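Local coordinates for lysine-sensitive aspartokinase 3 (Escherichia coli, PDB 2J0W), which catalyses the ATP-dependent phosphorylation of L-aspartate to 4-phospho-L-aspartate, the first step of lysine biosynthesis, and is feedback-inhibited by lysine, at residues A[40-52]-A[63-75]. Numbering follows the deposited sequence.
Sequences ASAGITNLLVALA and KLDAIRNIQFAIL. With ASP (aspartic acid), chain B.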
loop_
_atom_site.group_PDB
_atom_site.type_symbol
_atom_site.label_atom_id
_atom_site.label_comp_id
_atom_site.label_asym_id
_atom_site.label_seq_id
_atom_site.Cartn_x
_atom_site.Cartn_y
_atom_site.Cartn_z
ATOM N N ALA A 40 7.614 -36.175 -9.044
ATOM C CA ALA A 40 6.978 -37.469 -9.193
ATOM C C ALA A 40 6.262 -37.428 -10.534
ATOM O O ALA A 40 6.015 -36.352 -11.083
ATOM C CB ALA A 40 5.988 -37.696 -8.059
ATOM N N SER A 41 5.919 -38.592 -11.062
ATOM C CA SER A 41 5.224 -38.650 -12.341
ATOM C C SER A 41 3.875 -37.934 -12.304
ATOM O O SER A 41 3.210 -37.892 -11.273
ATOM C CB SER A 41 5.041 -40.105 -12.757
ATOM O OG SER A 41 6.303 -40.748 -12.827
ATOM N N ALA A 42 3.488 -37.363 -13.439
ATOM C CA ALA A 42 2.231 -36.635 -13.560
ATOM C C ALA A 42 1.112 -37.354 -12.826
ATOM O O ALA A 42 0.995 -38.574 -12.931
ATOM C CB ALA A 42 1.868 -36.481 -15.020
ATOM N N GLY A 43 0.311 -36.600 -12.071
ATOM C CA GLY A 43 -0.810 -37.173 -11.337
ATOM C C GLY A 43 -0.527 -37.789 -9.971
ATOM O O GLY A 43 -1.399 -37.794 -9.101
ATOM N N ILE A 44 0.678 -38.314 -9.772
ATOM C CA ILE A 44 1.018 -38.939 -8.502
ATOM C C ILE A 44 0.785 -38.039 -7.291
ATOM O O ILE A 44 0.047 -38.402 -6.377
ATOM C CB ILE A 44 2.491 -39.443 -8.492
ATOM C CG1 ILE A 44 2.625 -40.643 -9.427
ATOM C CG2 ILE A 44 2.900 -39.893 -7.094
ATOM C CD1 ILE A 44 1.706 -41.815 -9.047
ATOM N N THR A 45 1.392 -36.859 -7.283
ATOM C CA THR A 45 1.241 -35.967 -6.143
ATOM C C THR A 45 -0.207 -35.644 -5.805
ATOM O O THR A 45 -0.566 -35.636 -4.626
ATOM C CB THR A 45 2.058 -34.666 -6.336
ATOM O OG1 THR A 45 3.454 -34.994 -6.367
ATOM C CG2 THR A 45 1.815 -33.689 -5.178
ATOM N N ASN A 46 -1.041 -35.380 -6.813
ATOM C CA ASN A 46 -2.453 -35.082 -6.540
ATOM C C ASN A 46 -3.132 -36.319 -5.934
ATOM O O ASN A 46 -3.928 -36.216 -4.999
ATOM C CB ASN A 46 -3.224 -34.683 -7.806
ATOM C CG ASN A 46 -2.697 -33.406 -8.456
ATOM O OD1 ASN A 46 -2.221 -32.483 -7.787
ATOM N ND2 ASN A 46 -2.807 -33.347 -9.776
ATOM N N LEU A 47 -2.828 -37.492 -6.468
ATOM C CA LEU A 47 -3.437 -38.696 -5.925
ATOM C C LEU A 47 -3.026 -38.813 -4.460
ATOM O O LEU A 47 -3.879 -38.941 -3.568
ATOM C CB LEU A 47 -2.994 -39.926 -6.726
ATOM C CG LEU A 47 -3.729 -40.030 -8.072
ATOM C CD1 LEU A 47 -3.134 -41.135 -8.952
ATOM C CD2 LEU A 47 -5.210 -40.293 -7.795
ATOM N N LEU A 48 -1.718 -38.726 -4.226
ATOM C CA LEU A 48 -1.147 -38.813 -2.885
ATOM C C LEU A 48 -1.730 -37.786 -1.928
ATOM O O LEU A 48 -1.961 -38.088 -0.755
ATOM C CB LEU A 48 0.371 -38.657 -2.945
ATOM C CG LEU A 48 1.070 -39.886 -3.529
ATOM C CD1 LEU A 48 2.559 -39.653 -3.593
ATOM C CD2 LEU A 48 0.757 -41.114 -2.663
ATOM N N VAL A 49 -1.979 -36.579 -2.420
ATOM C CA VAL A 49 -2.545 -35.545 -1.571
ATOM C C VAL A 49 -4.003 -35.878 -1.239
ATOM O O VAL A 49 -4.460 -35.663 -0.116
ATOM C CB VAL A 49 -2.454 -34.159 -2.254
ATOM C CG1 VAL A 49 -3.399 -33.165 -1.576
ATOM C CG2 VAL A 49 -1.018 -33.652 -2.182
ATOM N N ALA A 50 -4.734 -36.419 -2.203
ATOM C CA ALA A 50 -6.125 -36.761 -1.949
ATOM C C ALA A 50 -6.198 -37.856 -0.886
ATOM O O ALA A 50 -7.152 -37.910 -0.108
ATOM C CB ALA A 50 -6.789 -37.230 -3.220
ATOM N N LEU A 51 -5.190 -38.729 -0.861
ATOM C CA LEU A 51 -5.151 -39.813 0.116
ATOM C C LEU A 51 -4.768 -39.325 1.516
ATOM O O LEU A 51 -5.224 -39.877 2.519
ATOM C CB LEU A 51 -4.180 -40.885 -0.334
ATOM C CG LEU A 51 -4.646 -41.751 -1.498
ATOM C CD1 LEU A 51 -3.474 -42.587 -2.002
ATOM C CD2 LEU A 51 -5.799 -42.639 -1.042
ATOM N N ALA A 52 -3.944 -38.286 1.585
ATOM C CA ALA A 52 -3.541 -37.744 2.870
ATOM C C ALA A 52 -4.671 -36.914 3.464
ATOM O O ALA A 52 -4.547 -36.362 4.550
ATOM C CB ALA A 52 -2.277 -36.898 2.721
ATOM N N LYS A 63 -7.714 -44.724 -5.578
ATOM C CA LYS A 63 -6.512 -43.902 -5.629
ATOM C C LYS A 63 -5.239 -44.736 -5.568
ATOM O O LYS A 63 -4.299 -44.506 -6.335
ATOM C CB LYS A 63 -6.494 -42.893 -4.485
ATOM C CG LYS A 63 -7.730 -42.049 -4.374
ATOM C CD LYS A 63 -7.878 -41.029 -5.488
ATOM C CE LYS A 63 -8.959 -40.032 -5.063
ATOM N NZ LYS A 63 -9.317 -39.045 -6.093
ATOM N N LEU A 64 -5.203 -45.704 -4.657
ATOM C CA LEU A 64 -4.019 -46.539 -4.526
ATOM C C LEU A 64 -3.776 -47.319 -5.802
ATOM O O LEU A 64 -2.634 -47.619 -6.149
ATOM C CB LEU A 64 -4.168 -47.490 -3.339
ATOM C CG LEU A 64 -4.354 -46.770 -1.993
ATOM C CD1 LEU A 64 -4.765 -47.760 -0.927
ATOM C CD2 LEU A 64 -3.065 -46.060 -1.597
ATOM N N ASP A 65 -4.843 -47.644 -6.520
ATOM C CA ASP A 65 -4.664 -48.391 -7.747
ATOM C C ASP A 65 -4.203 -47.489 -8.875
ATOM O O ASP A 65 -3.368 -47.875 -9.703
ATOM C CB ASP A 65 -5.949 -49.102 -8.142
ATOM C CG ASP A 65 -5.895 -50.587 -7.848
ATOM O OD1 ASP A 65 -4.853 -51.218 -8.140
ATOM O OD2 ASP A 65 -6.898 -51.123 -7.336
ATOM N N ALA A 66 -4.753 -46.285 -8.921
ATOM C CA ALA A 66 -4.338 -45.352 -9.950
ATOM C C ALA A 66 -2.838 -45.102 -9.700
ATOM O O ALA A 66 -2.054 -44.938 -10.631
ATOM C CB ALA A 66 -5.154 -44.049 -9.850
ATOM N N ILE A 67 -2.436 -45.097 -8.434
ATOM C CA ILE A 67 -1.033 -44.891 -8.107
ATOM C C ILE A 67 -0.195 -46.100 -8.533
ATOM O O ILE A 67 0.860 -45.936 -9.155
ATOM C CB ILE A 67 -0.843 -44.617 -6.595
ATOM C CG1 ILE A 67 -1.384 -43.222 -6.274
ATOM C CG2 ILE A 67 0.629 -44.750 -6.203
ATOM C CD1 ILE A 67 -1.237 -42.836 -4.829
ATOM N N ARG A 68 -0.655 -47.308 -8.213
ATOM C CA ARG A 68 0.094 -48.498 -8.615
ATOM C C ARG A 68 0.160 -48.652 -10.140
ATOM O O ARG A 68 1.200 -49.040 -10.684
ATOM C CB ARG A 68 -0.510 -49.772 -8.013
ATOM C CG ARG A 68 -0.024 -51.034 -8.726
ATOM C CD ARG A 68 -0.620 -52.316 -8.185
ATOM N NE ARG A 68 0.183 -52.873 -7.103
ATOM C CZ ARG A 68 0.087 -52.501 -5.831
ATOM N NH1 ARG A 68 -0.786 -51.567 -5.477
ATOM N NH2 ARG A 68 0.866 -53.060 -4.912
ATOM N N ASN A 69 -0.935 -48.364 -10.839
ATOM C CA ASN A 69 -0.903 -48.498 -12.287
ATOM C C ASN A 69 0.256 -47.683 -12.861
ATOM O O ASN A 69 1.199 -48.245 -13.416
ATOM C CB ASN A 69 -2.225 -48.045 -12.909
ATOM C CG ASN A 69 -3.367 -49.037 -12.668
ATOM O OD1 ASN A 69 -4.533 -48.718 -12.914
ATOM N ND2 ASN A 69 -3.037 -50.241 -12.192
ATOM N N ILE A 70 0.188 -46.364 -12.705
ATOM C CA ILE A 70 1.220 -45.456 -13.212
ATOM C C ILE A 70 2.655 -45.962 -13.018
ATOM O O ILE A 70 3.498 -45.824 -13.908
ATOM C CB ILE A 70 1.074 -44.045 -12.562
ATOM C CG1 ILE A 70 -0.152 -43.341 -13.142
ATOM C CG2 ILE A 70 2.324 -43.210 -12.798
ATOM C CD1 ILE A 70 -0.515 -42.067 -12.423
ATOM N N GLN A 71 2.919 -46.554 -11.859
ATOM C CA GLN A 71 4.245 -47.074 -11.544
ATOM C C GLN A 71 4.564 -48.343 -12.314
ATOM O O GLN A 71 5.712 -48.568 -12.696
ATOM C CB GLN A 71 4.368 -47.367 -10.046
ATOM C CG GLN A 71 4.102 -46.174 -9.171
ATOM C CD GLN A 71 4.869 -44.962 -9.623
ATOM O OE1 GLN A 71 6.065 -45.035 -9.884
ATOM N NE2 GLN A 71 4.186 -43.830 -9.719
ATOM N N PHE A 72 3.564 -49.190 -12.526
ATOM C CA PHE A 72 3.819 -50.423 -13.251
ATOM C C PHE A 72 3.883 -50.206 -14.760
ATOM O O PHE A 72 4.525 -50.971 -15.471
ATOM C CB PHE A 72 2.789 -51.491 -12.866
ATOM C CG PHE A 72 3.144 -52.228 -11.597
ATOM C CD1 PHE A 72 3.298 -51.539 -10.398
ATOM C CD2 PHE A 72 3.370 -53.601 -11.608
ATOM C CE1 PHE A 72 3.676 -52.203 -9.229
ATOM C CE2 PHE A 72 3.747 -54.275 -10.442
ATOM C CZ PHE A 72 3.899 -53.569 -9.250
ATOM N N ALA A 73 3.246 -49.149 -15.248
ATOM C CA ALA A 73 3.292 -48.863 -16.675
ATOM C C ALA A 73 4.762 -48.755 -17.058
ATOM O O ALA A 73 5.175 -49.187 -18.138
ATOM C CB ALA A 73 2.584 -47.557 -16.972
ATOM N N ILE A 74 5.543 -48.174 -16.150
ATOM C CA ILE A 74 6.977 -47.974 -16.336
ATOM C C ILE A 74 7.766 -49.232 -16.011
ATOM O O ILE A 74 8.668 -49.623 -16.749
ATOM C CB ILE A 74 7.484 -46.879 -15.406
ATOM C CG1 ILE A 74 6.831 -45.546 -15.763
ATOM C CG2 ILE A 74 8.998 -46.825 -15.465
ATOM C CD1 ILE A 74 6.924 -44.542 -14.653
ATOM N N LEU A 75 7.426 -49.832 -14.878
ATOM C CA LEU A 75 8.059 -51.037 -14.370
ATOM C C LEU A 75 8.058 -52.186 -15.383
ATOM O O LEU A 75 9.098 -52.777 -15.667
ATOM C CB LEU A 75 7.324 -51.469 -13.098
ATOM C CG LEU A 75 8.004 -52.480 -12.184
ATOM C CD1 LEU A 75 9.273 -51.865 -11.596
ATOM C CD2 LEU A 75 7.038 -52.883 -11.079
HETATM N N ASP B . 5.721 -33.113 -7.013
HETATM C CA ASP B . 5.326 -31.836 -6.424
HETATM C C ASP B . 3.980 -31.446 -7.072
HETATM O O ASP B . 3.399 -32.296 -7.792
HETATM C CB ASP B . 6.456 -30.785 -6.651
HETATM C CG ASP B . 6.714 -30.333 -8.106
HETATM O OD1 ASP B . 5.994 -30.827 -9.028
HETATM O OD2 ASP B . 7.644 -29.478 -8.337
HETATM O OXT ASP B . 3.531 -30.264 -6.880
#
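I44, L47, L48 and L51 of helix 44-51 close around I67 in segment 63-75 of helix 57-75, the two segment axes running nearly antiparallel at 154° with a closest approach of 9.6 Å. I67 is a knob in the hole these four residues form. Its CG1 lies alongside L47 CB at 3.7 Å, while its extended chain (chi2 -179°) carries CD1 onward to L48 CD2, 3.4 Å away, and to L51 CD1, which it meets tip to tip. The unbranched arm of isoleucine suits this place because it reaches past L47 to the methyls of L48 and L51.

L51 turns its fork to K63 and L64 as well: CD1 touches L64 CD2 at 3.5 Å, and CD2 packs on K63 CB. Were L51 cut back to an alanine, a gap would probably open beside I67 CD1, and L64 and the K63 methylenes would lose an apolar neighbour. The bend of K63 at its second torsion lays the methylenes across helix 44-51, with CD 3.6 Å from L47 CD2 and CE near the small A50. L47 sends its other methyl, CD1, against A66 CB, where a small residue admits it.

Toward the substrate end, I44 CD1 meets I70 CD1 at 4.0 Å and, in van der Waals contact, the side-chain NE2 of Q71. S41 rests its CB on I70 CG2 while its OG bonds to V14 O. G43, the N-cap, has a positive phi (84°) that favours glycine.

On the side of helix 44-51 turned from this packing, T45 OG1 accepts a hydrogen bond from the amino group of the bound aspartate at 3.0 Å. An antiparallel helix pair thus backs the helix that carries T45 to the aspartate site of the amino acid kinase fold.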